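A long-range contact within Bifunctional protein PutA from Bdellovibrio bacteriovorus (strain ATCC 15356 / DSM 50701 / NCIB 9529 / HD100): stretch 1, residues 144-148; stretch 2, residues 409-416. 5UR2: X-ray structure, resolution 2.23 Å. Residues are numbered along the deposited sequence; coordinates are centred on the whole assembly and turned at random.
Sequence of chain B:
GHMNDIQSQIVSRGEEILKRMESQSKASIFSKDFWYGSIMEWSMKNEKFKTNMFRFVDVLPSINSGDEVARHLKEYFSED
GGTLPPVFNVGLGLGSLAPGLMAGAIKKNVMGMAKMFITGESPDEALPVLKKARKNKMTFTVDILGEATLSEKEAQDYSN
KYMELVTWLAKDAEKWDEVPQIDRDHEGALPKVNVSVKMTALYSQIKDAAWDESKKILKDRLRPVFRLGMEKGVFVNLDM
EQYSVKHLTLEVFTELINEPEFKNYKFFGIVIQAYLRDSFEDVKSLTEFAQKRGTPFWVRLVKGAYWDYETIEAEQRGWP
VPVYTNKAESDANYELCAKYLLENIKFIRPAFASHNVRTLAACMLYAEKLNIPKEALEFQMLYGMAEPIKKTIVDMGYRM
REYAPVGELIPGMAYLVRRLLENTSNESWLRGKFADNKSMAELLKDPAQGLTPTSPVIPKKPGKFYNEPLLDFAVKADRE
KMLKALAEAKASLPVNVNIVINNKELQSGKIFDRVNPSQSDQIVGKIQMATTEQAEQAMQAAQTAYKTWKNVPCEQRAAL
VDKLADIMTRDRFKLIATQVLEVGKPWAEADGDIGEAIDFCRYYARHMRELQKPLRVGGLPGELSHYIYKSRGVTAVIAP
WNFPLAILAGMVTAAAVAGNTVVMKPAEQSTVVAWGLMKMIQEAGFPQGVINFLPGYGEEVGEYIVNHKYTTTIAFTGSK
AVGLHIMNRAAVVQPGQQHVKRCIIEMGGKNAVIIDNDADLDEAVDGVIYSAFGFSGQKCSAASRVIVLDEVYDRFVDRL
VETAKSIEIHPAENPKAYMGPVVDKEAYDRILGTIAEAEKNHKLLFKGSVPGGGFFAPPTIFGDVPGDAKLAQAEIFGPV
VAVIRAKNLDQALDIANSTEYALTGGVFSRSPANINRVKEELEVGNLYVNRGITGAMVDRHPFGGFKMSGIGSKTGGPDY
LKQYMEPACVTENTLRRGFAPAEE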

# COMPACT_ATOMS: atom_id res chain seq x y z
N ILE B 144 42.94 8.38 -31.99
CA ILE B 144 43.54 8.37 -30.65
C ILE B 144 42.44 8.12 -29.63
O ILE B 144 41.60 8.99 -29.38
CB ILE B 144 44.28 9.68 -30.37
CG1 ILE B 144 45.34 9.90 -31.45
CG2 ILE B 144 44.95 9.62 -29.00
CD1 ILE B 144 45.98 11.26 -31.40
N LEU B 145 42.47 6.95 -29.01
CA LEU B 145 41.56 6.64 -27.91
C LEU B 145 41.88 7.49 -26.70
O LEU B 145 43.03 7.88 -26.46
CB LEU B 145 41.67 5.17 -27.52
CG LEU B 145 41.41 4.16 -28.62
CD1 LEU B 145 42.02 2.82 -28.25
CD2 LEU B 145 39.91 4.05 -28.84
N GLY B 146 40.84 7.83 -25.94
CA GLY B 146 41.03 8.57 -24.71
C GLY B 146 39.84 8.40 -23.80
O GLY B 146 38.78 7.93 -24.22
N GLU B 147 40.03 8.78 -22.54
CA GLU B 147 38.90 8.87 -21.64
C GLU B 147 38.10 10.12 -21.97
O GLU B 147 38.43 10.88 -22.88
CB GLU B 147 39.36 8.87 -20.18
CG GLU B 147 40.68 8.16 -19.96
CD GLU B 147 40.95 7.87 -18.50
OE1 GLU B 147 40.01 7.99 -17.68
OE2 GLU B 147 42.11 7.55 -18.16
N ALA B 148 37.00 10.32 -21.24
CA ALA B 148 36.18 11.49 -21.48
C ALA B 148 36.98 12.77 -21.26
O ALA B 148 37.82 12.84 -20.35
CB ALA B 148 34.95 11.47 -20.56
N LEU B 409 45.90 1.57 -22.06
CA LEU B 409 45.18 0.37 -21.65
C LEU B 409 43.76 0.68 -21.19
O LEU B 409 42.84 -0.10 -21.44
CB LEU B 409 45.96 -0.34 -20.54
N ILE B 410 43.56 1.79 -20.48
CA ILE B 410 42.26 2.11 -19.90
C ILE B 410 41.22 2.46 -20.97
O ILE B 410 40.18 1.80 -21.02
CB ILE B 410 42.37 3.20 -18.83
CG1 ILE B 410 42.99 2.63 -17.56
CG2 ILE B 410 41.02 3.82 -18.54
CD1 ILE B 410 42.67 3.42 -16.34
N PRO B 411 41.43 3.44 -21.86
CA PRO B 411 40.48 3.57 -22.98
C PRO B 411 40.47 2.36 -23.90
O PRO B 411 39.44 2.05 -24.52
CB PRO B 411 40.94 4.85 -23.71
CG PRO B 411 41.77 5.60 -22.69
CD PRO B 411 42.44 4.52 -21.87
N GLY B 412 41.60 1.65 -23.99
CA GLY B 412 41.66 0.45 -24.82
C GLY B 412 40.81 -0.69 -24.32
O GLY B 412 40.25 -1.46 -25.11
N MET B 413 40.68 -0.82 -22.99
CA MET B 413 39.79 -1.82 -22.42
C MET B 413 38.33 -1.40 -22.50
O MET B 413 37.46 -2.27 -22.50
CB MET B 413 40.17 -2.09 -20.96
CG MET B 413 40.36 -3.57 -20.65
SD MET B 413 41.67 -4.36 -21.62
CE MET B 413 43.03 -3.21 -21.40
N ALA B 414 38.05 -0.09 -22.58
CA ALA B 414 36.69 0.35 -22.89
C ALA B 414 36.31 -0.05 -24.32
O ALA B 414 35.22 -0.60 -24.54
CB ALA B 414 36.57 1.86 -22.69
N TYR B 415 37.19 0.23 -25.29
CA TYR B 415 36.93 -0.10 -26.69
C TYR B 415 36.71 -1.60 -26.88
O TYR B 415 35.80 -2.02 -27.61
CB TYR B 415 38.08 0.41 -27.55
CG TYR B 415 37.97 0.17 -29.04
CD1 TYR B 415 37.25 1.04 -29.85
CD2 TYR B 415 38.60 -0.90 -29.64
CE1 TYR B 415 37.17 0.82 -31.23
CE2 TYR B 415 38.52 -1.12 -31.00
CZ TYR B 415 37.81 -0.26 -31.79
OH TYR B 415 37.75 -0.51 -33.14
N LEU B 416 37.55 -2.43 -26.24
CA LEU B 416 37.38 -3.88 -26.27
C LEU B 416 35.99 -4.29 -25.76
O LEU B 416 35.44 -5.31 -26.19
CB LEU B 416 38.47 -4.56 -25.44
CG LEU B 416 38.39 -6.08 -25.15
CD1 LEU B 416 38.65 -6.93 -26.40
CD2 LEU B 416 39.31 -6.53 -23.99

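No hydrogen bond or salt bridge joins the two stretches, although they include a glutamate and a tyrosine; the contact is made by van der Waals packing alone, and at its centre stands a proline that lies within a helix. Residues 409-416 are helical, whereas 144-148 pass the helix in a largely irregular, extended course, approaching most closely at G146 and P411, whose CA atoms are 5.3 Å apart. Residues more than 260 positions apart in sequence are thus brought together over a modest interface of 273 Å², summed over both sides.

P411 and L145 bury the most surface, 73 and 72 Å² respectively, and each directs its CA-to-CB bond toward the other stretch. Their CB atoms meet at 3.9 Å, an apolar contact close to the backbone of both stretches. Beyond CB, the L145 side chain (chi1 m, chi2 t) reaches along the helix with its two methyl groups: CD1 lies 4.2 Å from CA of G412, and CD2 lies 4.1 Å from CD1 of Y415, approaching the aromatic ring obliquely. At G412 the leucine meets bare backbone; an ideal CB would point sideways and lie 4.5 Å from L145 CD1, so the geometry does not show that glycine is required here. Y415, one helical turn after P411, has chi1 in the t well and contributes carbon surface from its ring. Leucine, with two branches at its end, can therefore touch successive parts of the helix surface.

The pyrrolidine ring of P411, puckered C-gamma exo, also packs against the backbone after L145. Its CG lies 3.6 Å from C of G146 and 3.6 Å from N of E147, so the ring rests against the peptide unit joining these residues. The absence of a side chain at G146 is not needed to make room, since a CB would point away from the helix and could be accommodated.

E147 extends the contact at a more exposed margin. Its CA-to-CB bond points sideways, but the end of the side chain comes nearer to the helix. Its CG is 3.9 Å from CG of P411, and its OE2 is 3.9 Å from CG2 of I410; CG of the glutamate thus packs on the proline, and the carboxylate passes beside the I410 methyl without a polar partner in the helix stretch. E147 as a whole is exposed, which suits a charged residue.

Within the helix, the P411 carbonyl accepts a hydrogen bond from the Y415 amide (N to O, 3.0 Å), linking the backbone of two residues that both pack against L145.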